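KmHsv2 (Kluyveromyces marxianus, PDB 3VU4) probably binds membrane phosphoinositides as a seven-bladed beta-propeller of the PROPPIN family, to which the autophagy protein Atg18 also belongs. Local coordinates at residues N20-Y25 with L34-L39; V79-H84 with D100-D105; N147-Y152 with I163-S168; T218-F223 with F234-D239; S315-V320 with T331-F336. One frame throughout, in Å; residues are numbered along the deposited sequence.

Interaction 1: N20-Y25 with L34-L39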
# COMPACT_ATOMS: atom_id res chain seq x y z
N ASN A 20 -7.88 22.14 9.73
CA ASN A 20 -6.54 21.63 10.01
C ASN A 20 -6.49 20.34 9.18
O ASN A 20 -6.64 19.24 9.71
CB ASN A 20 -6.40 21.34 11.51
CG ASN A 20 -5.02 20.87 11.89
OD1 ASN A 20 -4.03 21.25 11.25
ND2 ASN A 20 -4.93 20.07 12.94
N PRO A 21 -6.28 20.48 7.86
CA PRO A 21 -6.21 19.39 6.88
C PRO A 21 -5.07 18.41 7.05
O PRO A 21 -3.96 18.78 7.43
CB PRO A 21 -6.10 20.12 5.54
CG PRO A 21 -6.46 21.54 5.85
CD PRO A 21 -5.91 21.75 7.22
N VAL A 22 -5.35 17.15 6.74
CA VAL A 22 -4.34 16.10 6.79
C VAL A 22 -3.41 16.39 5.61
O VAL A 22 -3.87 16.58 4.49
CB VAL A 22 -5.01 14.73 6.66
CG1 VAL A 22 -3.96 13.63 6.52
CG2 VAL A 22 -5.86 14.48 7.87
N THR A 23 -2.11 16.44 5.86
CA THR A 23 -1.17 16.73 4.78
C THR A 23 -0.51 15.46 4.25
O THR A 23 0.15 15.47 3.21
CB THR A 23 -0.09 17.73 5.24
OG1 THR A 23 0.49 17.29 6.48
CG2 THR A 23 -0.71 19.11 5.45
N ASP A 24 -0.70 14.36 4.98
CA ASP A 24 -0.14 13.07 4.59
C ASP A 24 -0.54 12.04 5.64
O ASP A 24 -0.79 12.39 6.80
CB ASP A 24 1.38 13.14 4.48
CG ASP A 24 1.98 11.96 3.73
OD1 ASP A 24 1.37 11.52 2.73
OD2 ASP A 24 3.06 11.48 4.12
N TYR A 25 -0.64 10.79 5.21
CA TYR A 25 -1.01 9.70 6.10
C TYR A 25 -0.49 8.41 5.48
O TYR A 25 -0.39 8.30 4.26
CB TYR A 25 -2.53 9.63 6.29
CG TYR A 25 -3.32 9.41 5.01
CD1 TYR A 25 -3.26 10.33 3.96
CD2 TYR A 25 -4.15 8.29 4.87
CE1 TYR A 25 -4.00 10.13 2.78
CE2 TYR A 25 -4.89 8.08 3.70
CZ TYR A 25 -4.81 9.00 2.66
OH TYR A 25 -5.52 8.79 1.51
N LEU A 34 -1.49 3.53 11.83
CA LEU A 34 -1.59 4.56 10.81
C LEU A 34 -0.99 5.82 11.40
O LEU A 34 -1.29 6.17 12.54
CB LEU A 34 -3.05 4.84 10.45
CG LEU A 34 -3.32 6.08 9.59
CD1 LEU A 34 -2.92 5.82 8.13
CD2 LEU A 34 -4.79 6.45 9.67
N ILE A 35 -0.13 6.49 10.65
CA ILE A 35 0.44 7.74 11.13
C ILE A 35 -0.12 8.80 10.22
O ILE A 35 -0.28 8.59 9.01
CB ILE A 35 1.98 7.76 11.11
CG1 ILE A 35 2.46 9.10 11.67
CG2 ILE A 35 2.51 7.58 9.70
CD1 ILE A 35 3.85 9.05 12.28
N LEU A 36 -0.41 9.96 10.80
CA LEU A 36 -1.00 11.02 10.03
C LEU A 36 -0.49 12.40 10.45
O LEU A 36 -0.15 12.61 11.62
CB LEU A 36 -2.53 10.87 10.15
CG LEU A 36 -3.58 11.94 10.38
CD1 LEU A 36 -4.93 11.21 10.42
CD2 LEU A 36 -3.35 12.68 11.69
N SER A 37 -0.41 13.32 9.50
CA SER A 37 0.07 14.66 9.78
C SER A 37 -0.93 15.75 9.39
O SER A 37 -1.72 15.59 8.45
CB SER A 37 1.39 14.91 9.06
OG SER A 37 1.19 15.06 7.66
N THR A 38 -0.88 16.86 10.13
CA THR A 38 -1.75 18.01 9.89
C THR A 38 -0.85 19.23 9.83
O THR A 38 0.38 19.10 9.81
CB THR A 38 -2.75 18.22 11.03
OG1 THR A 38 -2.03 18.57 12.22
CG2 THR A 38 -3.55 16.96 11.28
N LEU A 39 -1.45 20.41 9.80
CA LEU A 39 -0.69 21.65 9.75
C LEU A 39 -0.05 21.91 11.11
O LEU A 39 0.95 22.62 11.22
CB LEU A 39 -1.61 22.81 9.40
CG LEU A 39 -2.33 22.71 8.05
CD1 LEU A 39 -3.15 23.98 7.80
CD2 LEU A 39 -1.30 22.51 6.93
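Where N20-Y25 leads into its strand beside L34-L39, a short series of backbone and side-chain hydrogen bonds joins the two. N20 begins the series: with CG anti to the backbone N (chi1 -177°), its OD1 takes the N-H of L39 at 3.1 Å, in the plane of the amide carbonyl. Next, T23 N donates to S37 O over 2.8 Å, arriving 38° above the carbonyl plane. S37 N in turn reaches D24 O at 2.9 Å, nearly along the C=O axis. The hydroxyls T23 OG1 and S37 OG meet tip to tip 2.6 Å apart, and T23 OG1 is also bonded to L61 O. T38 OG1 serves the N-H groups of K40 and S41. Y25 and L36 then form a non-hydrogen-bonded antiparallel pair, CB to CB 4.1 Å. This hairpin opens the first propeller blade: D24 OD2 takes the N-H of V64 and forms a salt bridge with R65, and I35 packs on V64 in the second blade, while Y25 makes a cation-pi contact with K310 and touches V322 of the last blade.

Interaction 2: V79-H84 with D100-D105. With SO4 (sulfate ion), chain C.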
# COMPACT_ATOMS: atom_id res chain seq x y z
N VAL A 79 11.49 22.34 4.31
CA VAL A 79 12.53 21.98 3.36
C VAL A 79 12.23 20.58 2.84
O VAL A 79 12.45 19.57 3.53
CB VAL A 79 13.92 22.04 4.05
CG1 VAL A 79 13.87 21.36 5.40
CG2 VAL A 79 14.98 21.40 3.15
N LYS A 80 11.73 20.53 1.61
CA LYS A 80 11.33 19.30 0.94
C LYS A 80 12.41 18.26 0.73
O LYS A 80 12.11 17.07 0.60
CB LYS A 80 10.72 19.63 -0.43
CG LYS A 80 9.77 20.81 -0.47
CD LYS A 80 8.35 20.44 -0.09
CE LYS A 80 8.19 20.31 1.40
NZ LYS A 80 6.75 20.36 1.79
N GLU A 81 13.67 18.68 0.66
CA GLU A 81 14.74 17.72 0.41
C GLU A 81 15.39 17.12 1.65
O GLU A 81 16.41 16.44 1.55
CB GLU A 81 15.82 18.34 -0.49
CG GLU A 81 15.85 19.85 -0.52
CD GLU A 81 14.61 20.45 -1.17
OE1 GLU A 81 14.41 20.23 -2.39
OE2 GLU A 81 13.85 21.14 -0.47
N VAL A 82 14.79 17.35 2.81
CA VAL A 82 15.34 16.82 4.05
C VAL A 82 14.40 15.83 4.74
O VAL A 82 13.22 16.11 4.92
CB VAL A 82 15.67 17.96 5.04
CG1 VAL A 82 16.16 17.39 6.36
CG2 VAL A 82 16.72 18.85 4.43
N VAL A 83 14.94 14.68 5.12
CA VAL A 83 14.16 13.65 5.80
C VAL A 83 14.65 13.52 7.24
O VAL A 83 15.79 13.14 7.49
CB VAL A 83 14.29 12.28 5.09
CG1 VAL A 83 13.62 11.20 5.92
CG2 VAL A 83 13.68 12.36 3.70
N HIS A 84 13.77 13.83 8.19
CA HIS A 84 14.13 13.76 9.59
C HIS A 84 13.78 12.43 10.23
O HIS A 84 12.63 12.00 10.18
CB HIS A 84 13.40 14.85 10.38
CG HIS A 84 13.72 16.25 9.95
ND1 HIS A 84 14.39 17.14 10.75
CD2 HIS A 84 13.41 16.92 8.81
CE1 HIS A 84 14.47 18.31 10.14
NE2 HIS A 84 13.88 18.20 8.96
N ASP A 100 19.17 15.68 -3.27
CA ASP A 100 19.24 16.77 -4.24
C ASP A 100 17.93 17.34 -4.77
O ASP A 100 17.91 18.46 -5.28
CB ASP A 100 20.12 16.36 -5.42
CG ASP A 100 21.50 15.93 -4.98
OD1 ASP A 100 22.14 16.68 -4.20
OD2 ASP A 100 21.95 14.84 -5.41
N ALA A 101 16.85 16.59 -4.66
CA ALA A 101 15.55 17.06 -5.13
C ALA A 101 14.52 16.80 -4.04
O ALA A 101 14.82 16.11 -3.07
CB ALA A 101 15.18 16.34 -6.42
N PRO A 102 13.30 17.34 -4.18
CA PRO A 102 12.28 17.12 -3.15
C PRO A 102 12.01 15.63 -2.96
O PRO A 102 11.98 14.87 -3.92
CB PRO A 102 11.06 17.84 -3.71
CG PRO A 102 11.64 18.88 -4.62
CD PRO A 102 12.76 18.15 -5.29
N VAL A 103 11.81 15.20 -1.71
CA VAL A 103 11.55 13.80 -1.44
C VAL A 103 10.18 13.37 -1.95
O VAL A 103 9.17 14.01 -1.65
CB VAL A 103 11.63 13.51 0.07
CG1 VAL A 103 11.31 12.04 0.33
CG2 VAL A 103 13.01 13.85 0.58
N LYS A 104 10.16 12.28 -2.72
CA LYS A 104 8.94 11.70 -3.28
C LYS A 104 8.53 10.50 -2.42
O LYS A 104 7.74 10.63 -1.48
CB LYS A 104 9.15 11.21 -4.72
CG LYS A 104 9.40 12.30 -5.75
CD LYS A 104 9.54 11.65 -7.13
CE LYS A 104 9.78 12.67 -8.24
NZ LYS A 104 9.90 11.99 -9.57
N ASP A 105 9.08 9.33 -2.73
CA ASP A 105 8.78 8.13 -1.97
C ASP A 105 9.71 8.02 -0.76
O ASP A 105 10.84 8.51 -0.79
CB ASP A 105 8.93 6.90 -2.86
CG ASP A 105 7.98 6.92 -4.05
OD1 ASP A 105 6.75 6.82 -3.83
OD2 ASP A 105 8.47 7.05 -5.19
S SO4 C . 9.92 15.39 -11.27
O1 SO4 C . 11.08 14.52 -10.98
O2 SO4 C . 8.72 14.55 -11.45
O3 SO4 C . 9.70 16.30 -10.14
O4 SO4 C . 10.18 16.16 -12.50
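One straight hydrogen bond holds the centre of this junction: V103 N points at K80 O over 3.0 Å, its N-H...O angle 174°, although the donor stands 44° above the carbonyl plane. Apolar groups fill in beside it. V83 and V103 cross at about a right angle, each offering the methyl that lies anti to its own carbonyl carbon, and CG2 meets CG2 at 3.5 Å. Nearby, E81 lies alongside the P102 ring, E81 OE1 coming within 3.8 Å of P102 CG. K80 contributes its base, CB against P102 CB at 3.8 Å, before the chain bends at chi2 and chi3 and leads away. What presents K80 and E81 is a type I turn from V79 to V82, in which they occupy the two central positions. Further out, K63 NZ bonds to K104 O, and K104 is extended beyond CG, its NZ shared between G118 O and a sulfate, O1 lying 3.1 Å away. The sulfate probably comes from the crystallisation liquor. Since 82-87 belongs to the second blade and 103-108 opens the third, the contact is a seam between successive four-stranded blades of a beta-propeller.

Interaction 3: N147-Y152 with I163-S168. With SO4 (sulfate ion), chain J.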
# COMPACT_ATOMS: atom_id res chain seq x y z
N ASN A 147 9.55 -5.65 3.10
CA ASN A 147 10.13 -6.93 3.46
C ASN A 147 11.45 -7.19 2.73
O ASN A 147 11.62 -8.23 2.09
CB ASN A 147 9.11 -8.01 3.11
CG ASN A 147 9.24 -9.22 3.97
OD1 ASN A 147 8.41 -9.45 4.84
ND2 ASN A 147 10.29 -10.00 3.74
N GLY A 148 12.38 -6.24 2.80
CA GLY A 148 13.67 -6.40 2.15
C GLY A 148 13.72 -6.44 0.63
O GLY A 148 14.79 -6.68 0.05
N LEU A 149 12.60 -6.20 -0.04
CA LEU A 149 12.58 -6.24 -1.50
C LEU A 149 12.26 -4.86 -2.11
O LEU A 149 11.33 -4.19 -1.68
CB LEU A 149 11.55 -7.27 -1.95
CG LEU A 149 11.75 -7.98 -3.29
CD1 LEU A 149 13.08 -8.71 -3.28
CD2 LEU A 149 10.61 -8.97 -3.52
N LEU A 150 13.04 -4.46 -3.11
CA LEU A 150 12.82 -3.17 -3.76
C LEU A 150 12.32 -3.38 -5.19
O LEU A 150 12.93 -4.11 -5.97
CB LEU A 150 14.12 -2.36 -3.81
CG LEU A 150 14.05 -0.92 -4.32
CD1 LEU A 150 13.41 -0.02 -3.25
CD2 LEU A 150 15.45 -0.40 -4.66
N VAL A 151 11.20 -2.74 -5.51
CA VAL A 151 10.62 -2.82 -6.84
C VAL A 151 10.54 -1.41 -7.38
O VAL A 151 10.01 -0.52 -6.72
CB VAL A 151 9.18 -3.41 -6.82
CG1 VAL A 151 8.63 -3.49 -8.24
CG2 VAL A 151 9.19 -4.80 -6.19
N TYR A 152 11.09 -1.18 -8.57
CA TYR A 152 11.05 0.16 -9.14
C TYR A 152 10.86 0.17 -10.65
O TYR A 152 11.27 -0.74 -11.36
CB TYR A 152 12.31 0.95 -8.77
CG TYR A 152 13.61 0.35 -9.24
CD1 TYR A 152 14.29 -0.60 -8.47
CD2 TYR A 152 14.17 0.72 -10.47
CE1 TYR A 152 15.48 -1.16 -8.91
CE2 TYR A 152 15.36 0.17 -10.91
CZ TYR A 152 16.01 -0.77 -10.13
OH TYR A 152 17.18 -1.34 -10.59
N ILE A 163 13.09 -5.84 -9.84
CA ILE A 163 12.94 -6.30 -8.46
C ILE A 163 14.33 -6.63 -7.94
O ILE A 163 15.07 -7.39 -8.56
CB ILE A 163 12.06 -7.58 -8.37
CG1 ILE A 163 10.68 -7.30 -8.97
CG2 ILE A 163 11.95 -8.04 -6.91
CD1 ILE A 163 9.80 -8.53 -9.04
N THR A 164 14.69 -6.07 -6.79
CA THR A 164 16.01 -6.35 -6.25
C THR A 164 15.98 -6.55 -4.75
O THR A 164 15.24 -5.88 -4.04
CB THR A 164 17.02 -5.22 -6.61
OG1 THR A 164 18.29 -5.51 -6.02
CG2 THR A 164 16.54 -3.88 -6.11
N LYS A 165 16.79 -7.49 -4.27
CA LYS A 165 16.86 -7.79 -2.85
C LYS A 165 17.83 -6.84 -2.17
O LYS A 165 18.85 -6.47 -2.74
CB LYS A 165 17.32 -9.23 -2.63
CG LYS A 165 16.54 -10.27 -3.41
CD LYS A 165 17.16 -11.66 -3.25
CE LYS A 165 16.46 -12.70 -4.12
NZ LYS A 165 17.16 -14.02 -4.06
N LEU A 166 17.50 -6.43 -0.95
CA LEU A 166 18.37 -5.53 -0.22
C LEU A 166 18.92 -6.25 1.00
O LEU A 166 18.26 -6.35 2.04
CB LEU A 166 17.61 -4.27 0.20
CG LEU A 166 18.20 -2.96 -0.31
CD1 LEU A 166 18.30 -2.99 -1.82
CD2 LEU A 166 17.32 -1.81 0.14
N GLN A 167 20.14 -6.77 0.86
CA GLN A 167 20.81 -7.48 1.93
C GLN A 167 21.73 -6.52 2.70
O GLN A 167 21.80 -6.55 3.93
CB GLN A 167 21.62 -8.66 1.36
CG GLN A 167 21.71 -8.70 -0.18
CD GLN A 167 22.62 -7.61 -0.76
OE1 GLN A 167 23.83 -7.60 -0.52
NE2 GLN A 167 22.04 -6.70 -1.53
N SER A 168 22.41 -5.65 1.94
CA SER A 168 23.33 -4.66 2.51
C SER A 168 23.65 -3.59 1.46
O SER A 168 23.36 -3.76 0.28
CB SER A 168 24.63 -5.33 2.97
S SO4 J . 9.67 -4.47 6.54
O1 SO4 J . 11.04 -4.97 6.30
O2 SO4 J . 8.70 -5.57 6.38
O3 SO4 J . 9.60 -3.94 7.90
O4 SO4 J . 9.37 -3.39 5.59
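The Y152 ring meets T164 at its edge, CE1 lying 4.0 Å from the CG2 methyl near the ring plane, while the H162 ring comes up with its plane turned by only about 15°. A first torsion of 60° sets the tyrosine CG in the crowded position between backbone N and carbonyl carbon, and I137 and F139 of the preceding blade also touch the ring. The setting is a beta hairpin made of the second and third strands of the fourth propeller blade, running antiparallel at 157°. L150 and T164 form its hydrogen-bonded pair: L150 N to T164 O spans 2.8 Å, nearly along the C=O axis, and the return bond from T164 N to L150 O is equally long but lies in the carbonyl plane. Beyond this pair, L166 N donates to G148 O at 2.9 Å; the glycine has a positive phi. Because T164 OG1 is anti to its backbone N, CG2 is left to lie beside L150, 3.7 Å from CB. On the face of L149, V151 and I163, the isoleucine uses both branches. CG1 runs alongside V151 CG2 at 4.0 Å, and CG2 slants across L149, 3.6 Å from CG. The loop segment before the hairpin ends in a weak bond, N147 N reaching a probable crystallisation sulfate, O4, at 3.4 Å.

Interaction 4: T218-F223 with F234-D239. With SO4 (sulfate ion), chain E.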
# COMPACT_ATOMS: atom_id res chain seq x y z
N THR A 218 -7.06 -1.72 -18.38
CA THR A 218 -8.11 -2.71 -18.20
C THR A 218 -7.58 -3.97 -17.50
O THR A 218 -8.35 -4.83 -17.09
CB THR A 218 -8.67 -3.07 -19.58
OG1 THR A 218 -9.09 -4.45 -19.60
CG2 THR A 218 -7.59 -2.85 -20.64
N ILE A 219 -6.26 -4.04 -17.34
CA ILE A 219 -5.63 -5.21 -16.76
C ILE A 219 -4.76 -5.01 -15.54
O ILE A 219 -3.98 -4.05 -15.46
CB ILE A 219 -4.75 -5.89 -17.83
CG1 ILE A 219 -5.59 -6.24 -19.05
CG2 ILE A 219 -4.12 -7.14 -17.27
CD1 ILE A 219 -4.77 -6.75 -20.25
N ILE A 220 -4.91 -5.91 -14.58
CA ILE A 220 -4.11 -5.93 -13.37
C ILE A 220 -3.32 -7.25 -13.45
O ILE A 220 -3.88 -8.30 -13.79
CB ILE A 220 -4.98 -5.92 -12.10
CG1 ILE A 220 -5.72 -4.58 -11.99
CG2 ILE A 220 -4.11 -6.12 -10.86
CD1 ILE A 220 -6.64 -4.47 -10.78
N ARG A 221 -2.02 -7.21 -13.16
CA ARG A 221 -1.19 -8.41 -13.24
C ARG A 221 -0.46 -8.75 -11.95
O ARG A 221 -0.11 -7.86 -11.16
CB ARG A 221 -0.15 -8.28 -14.36
CG ARG A 221 -0.76 -8.08 -15.73
CD ARG A 221 0.27 -8.24 -16.85
NE ARG A 221 -0.40 -8.30 -18.15
CZ ARG A 221 -0.47 -7.29 -19.01
NH1 ARG A 221 0.09 -6.11 -18.74
NH2 ARG A 221 -1.15 -7.43 -20.14
N VAL A 222 -0.23 -10.04 -11.74
CA VAL A 222 0.47 -10.50 -10.56
C VAL A 222 1.63 -11.37 -11.00
O VAL A 222 1.43 -12.32 -11.77
CB VAL A 222 -0.44 -11.31 -9.64
CG1 VAL A 222 0.31 -11.63 -8.36
CG2 VAL A 222 -1.71 -10.54 -9.34
N PHE A 223 2.83 -11.05 -10.51
CA PHE A 223 4.03 -11.80 -10.85
C PHE A 223 4.72 -12.32 -9.59
O PHE A 223 4.55 -11.76 -8.51
CB PHE A 223 5.06 -10.94 -11.60
CG PHE A 223 4.52 -10.22 -12.81
CD1 PHE A 223 3.84 -9.00 -12.68
CD2 PHE A 223 4.71 -10.74 -14.09
CE1 PHE A 223 3.36 -8.32 -13.80
CE2 PHE A 223 4.23 -10.07 -15.22
CZ PHE A 223 3.55 -8.85 -15.08
N PHE A 234 -6.11 -10.14 -14.15
CA PHE A 234 -7.50 -9.79 -13.93
C PHE A 234 -7.93 -8.67 -14.87
O PHE A 234 -7.13 -7.79 -15.19
CB PHE A 234 -7.71 -9.35 -12.49
CG PHE A 234 -7.23 -10.35 -11.48
CD1 PHE A 234 -7.93 -11.52 -11.25
CD2 PHE A 234 -6.08 -10.10 -10.74
CE1 PHE A 234 -7.50 -12.45 -10.31
CE2 PHE A 234 -5.63 -11.02 -9.79
CZ PHE A 234 -6.34 -12.19 -9.57
N ARG A 235 -9.18 -8.69 -15.30
CA ARG A 235 -9.70 -7.65 -16.18
C ARG A 235 -10.60 -6.79 -15.33
O ARG A 235 -11.43 -7.30 -14.58
CB ARG A 235 -10.51 -8.28 -17.31
CG ARG A 235 -9.79 -9.44 -17.97
CD ARG A 235 -8.92 -8.97 -19.11
NE ARG A 235 -9.66 -9.03 -20.37
CZ ARG A 235 -9.20 -8.59 -21.53
NH1 ARG A 235 -7.98 -8.06 -21.60
NH2 ARG A 235 -9.94 -8.70 -22.62
N ARG A 236 -10.44 -5.48 -15.41
CA ARG A 236 -11.26 -4.58 -14.62
C ARG A 236 -12.59 -4.40 -15.34
O ARG A 236 -13.61 -4.08 -14.73
CB ARG A 236 -10.54 -3.25 -14.43
CG ARG A 236 -9.42 -3.35 -13.40
CD ARG A 236 -8.39 -2.23 -13.49
NE ARG A 236 -8.91 -0.86 -13.40
CZ ARG A 236 -9.97 -0.48 -12.70
NH1 ARG A 236 -10.69 -1.36 -12.00
NH2 ARG A 236 -10.30 0.80 -12.67
N GLY A 237 -12.56 -4.64 -16.64
CA GLY A 237 -13.77 -4.50 -17.43
C GLY A 237 -14.56 -3.22 -17.20
O GLY A 237 -14.14 -2.13 -17.59
N LEU A 238 -15.71 -3.37 -16.55
CA LEU A 238 -16.63 -2.27 -16.26
C LEU A 238 -16.06 -0.99 -15.64
O LEU A 238 -16.28 0.11 -16.15
CB LEU A 238 -17.79 -2.79 -15.40
CG LEU A 238 -19.00 -3.36 -16.17
CD1 LEU A 238 -19.79 -2.20 -16.77
CD2 LEU A 238 -18.53 -4.34 -17.25
N ASP A 239 -15.33 -1.14 -14.54
CA ASP A 239 -14.76 0.03 -13.87
C ASP A 239 -13.62 0.67 -14.67
O ASP A 239 -12.50 0.14 -14.74
CB ASP A 239 -14.30 -0.32 -12.46
CG ASP A 239 -14.22 0.88 -11.57
OD1 ASP A 239 -15.26 1.56 -11.39
OD2 ASP A 239 -13.14 1.17 -11.04
S SO4 E . -1.15 -2.62 -20.65
O1 SO4 E . -0.11 -3.67 -20.65
O2 SO4 E . -2.10 -2.90 -19.56
O3 SO4 E . -0.54 -1.29 -20.42
O4 SO4 E . -1.83 -2.62 -21.96
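T218 O is gripped twice: by the N-H of R236 at 2.8 Å, and by a C-H contact from R235 CA at 3.3 Å. Both donors belong to the FRRG sequence, the hallmark of PROPPINs, which F234 heads at the end of the outermost strand of the fifth propeller blade. I220 N reaches F234 O at 3.0 Å in the carbonyl plane, and F234 N returns a bond to I220 O at 2.9 Å, so the motif's backbone is stitched to 218-220. Its arginines then part. R235, bent at chi2 and chi3, runs beside I219, whose CD1 meets NH1 at the guanidinium edge, 3.7 Å away. R236 slants across I220, CD to CG1 3.9 Å; its NH2 lies in salt-bridge range of D239 OD2, whose position is less certain. In relatives these two arginines serve separate phosphoinositide sites, and sulfates, probably from the crystallisation liquor, near R235 and R221 are consistent with anion pockets here. One is held by H194, T195, N196, S214 and R221, whose NH1 points at O1 over 3.1 Å with an N-H...O angle of 175°.

Interaction 5: S315-V320 with T331-F336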
# COMPACT_ATOMS: atom_id res chain seq x y z
N SER A 315 -6.99 -8.35 8.10
CA SER A 315 -7.21 -9.78 8.29
C SER A 315 -7.39 -10.40 6.92
O SER A 315 -7.15 -9.75 5.90
CB SER A 315 -8.46 -10.02 9.12
OG SER A 315 -9.60 -10.07 8.29
N GLU A 316 -7.81 -11.65 6.89
CA GLU A 316 -8.00 -12.34 5.63
C GLU A 316 -9.32 -11.95 4.99
O GLU A 316 -9.50 -12.11 3.78
CB GLU A 316 -7.94 -13.85 5.83
CG GLU A 316 -6.56 -14.32 6.28
CD GLU A 316 -6.47 -15.83 6.47
OE1 GLU A 316 -5.35 -16.31 6.78
OE2 GLU A 316 -7.49 -16.53 6.32
N SER A 317 -10.23 -11.42 5.80
CA SER A 317 -11.54 -11.03 5.29
C SER A 317 -11.94 -9.57 5.54
O SER A 317 -12.93 -9.10 4.98
CB SER A 317 -12.61 -11.95 5.89
OG SER A 317 -12.67 -11.78 7.29
N SER A 318 -11.19 -8.86 6.38
CA SER A 318 -11.52 -7.46 6.66
C SER A 318 -10.44 -6.47 6.24
O SER A 318 -9.25 -6.78 6.26
CB SER A 318 -11.80 -7.26 8.16
OG SER A 318 -13.02 -7.89 8.50
N LEU A 319 -10.87 -5.27 5.86
CA LEU A 319 -9.95 -4.22 5.46
C LEU A 319 -10.51 -2.86 5.86
O LEU A 319 -11.71 -2.71 6.09
CB LEU A 319 -9.70 -4.28 3.95
CG LEU A 319 -10.87 -4.04 3.01
CD1 LEU A 319 -10.98 -2.56 2.75
CD2 LEU A 319 -10.66 -4.79 1.70
N VAL A 320 -9.62 -1.88 5.98
CA VAL A 320 -10.03 -0.54 6.35
C VAL A 320 -9.76 0.44 5.22
O VAL A 320 -8.87 0.23 4.39
CB VAL A 320 -9.29 -0.02 7.61
CG1 VAL A 320 -9.62 -0.86 8.81
CG2 VAL A 320 -7.79 -0.01 7.37
N THR A 331 -14.34 0.22 8.37
CA THR A 331 -13.92 -1.17 8.39
C THR A 331 -14.90 -2.02 7.58
O THR A 331 -16.10 -2.04 7.87
CB THR A 331 -13.85 -1.69 9.83
OG1 THR A 331 -12.90 -0.90 10.56
CG2 THR A 331 -13.42 -3.14 9.87
N PHE A 332 -14.39 -2.71 6.57
CA PHE A 332 -15.25 -3.54 5.72
C PHE A 332 -14.94 -5.03 5.87
O PHE A 332 -13.83 -5.42 6.21
CB PHE A 332 -15.10 -3.14 4.25
CG PHE A 332 -15.46 -1.70 3.97
CD1 PHE A 332 -14.56 -0.67 4.25
CD2 PHE A 332 -16.70 -1.37 3.44
CE1 PHE A 332 -14.89 0.67 4.01
CE2 PHE A 332 -17.05 -0.03 3.20
CZ PHE A 332 -16.14 1.00 3.49
N LYS A 333 -15.94 -5.86 5.60
CA LYS A 333 -15.79 -7.30 5.70
C LYS A 333 -16.17 -7.92 4.35
O LYS A 333 -17.18 -7.54 3.75
CB LYS A 333 -16.69 -7.83 6.81
CG LYS A 333 -16.05 -8.78 7.82
CD LYS A 333 -15.98 -10.20 7.30
CE LYS A 333 -15.99 -11.21 8.46
NZ LYS A 333 -14.80 -11.13 9.35
N VAL A 334 -15.35 -8.85 3.88
CA VAL A 334 -15.63 -9.55 2.62
C VAL A 334 -16.15 -10.92 3.04
O VAL A 334 -15.47 -11.67 3.74
CB VAL A 334 -14.35 -9.69 1.77
CG1 VAL A 334 -14.69 -10.35 0.45
CG2 VAL A 334 -13.74 -8.33 1.53
N VAL A 335 -17.36 -11.24 2.61
CA VAL A 335 -17.99 -12.49 2.99
C VAL A 335 -18.66 -13.24 1.84
O VAL A 335 -19.26 -12.63 0.96
CB VAL A 335 -19.07 -12.22 4.06
CG1 VAL A 335 -19.73 -13.52 4.50
CG2 VAL A 335 -18.45 -11.47 5.23
N PHE A 336 -18.55 -14.57 1.86
CA PHE A 336 -19.19 -15.36 0.82
C PHE A 336 -20.58 -15.80 1.29
O PHE A 336 -20.74 -16.35 2.37
CB PHE A 336 -18.38 -16.61 0.46
CG PHE A 336 -18.87 -17.30 -0.79
CD1 PHE A 336 -18.61 -16.76 -2.05
CD2 PHE A 336 -19.67 -18.44 -0.71
CE1 PHE A 336 -19.13 -17.34 -3.21
CE2 PHE A 336 -20.19 -19.03 -1.87
CZ PHE A 336 -19.93 -18.47 -3.11
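K333 is folded to reach its partner: chi1 lies at -131° and further bends at chi2 and chi4 bring NZ round to S317, whose OG occupies the crowded position between backbone N and carbonyl carbon (chi1 64°). The resulting hydrogen bond, NZ to OG, is 3.0 Å long, and on its way the lysine chain passes S318, with CG beside OG. The two segments form a beta hairpin, the second and third strands of the last propeller blade. Its ladder starts where V334 N meets S317 O at 2.7 Å. L319 and F332 follow as the hydrogen-bonded pair, F332 N pointing nearly along the L319 carbonyl axis over 2.7 Å while L319 N answers to F332 O at 3.0 Å. L319 O also lies in the plane of the phenyl ring, at its edge. V320 and T331 stand side by side on the sheet face shared with S318 and K333; F332, on the other sheet face, touches M347 and L300. The bend that delivers S317 into the ladder is an ST turn, in which S315 OG accepts from S317 N at 2.9 Å, extended to an ST motif by S318 N, 2.8 Å from the same S315 OG.

How the interactions relate
Together the five contacts sample a closed ring in which antiparallel hairpin pairing recurs in four of them. Interactions 1, 3, 4 and 5 are hairpins inside the first, fourth, fifth and last blades, whereas interaction 2 joins the second blade to the third. Nearest atoms come within about 7 Å between interactions 1 and 2 and within about 6 Å between interactions 3 and 4, yet none touch. Interactions 1 and 5, first and last along the chain, also approach to about 7 Å, as expected of a propeller that closes on itself. Across the ring, interactions 1 and 4 have centres about 31 Å apart. The probable phosphoinositide-binding region lies by interaction 4, with its FRRG arginines.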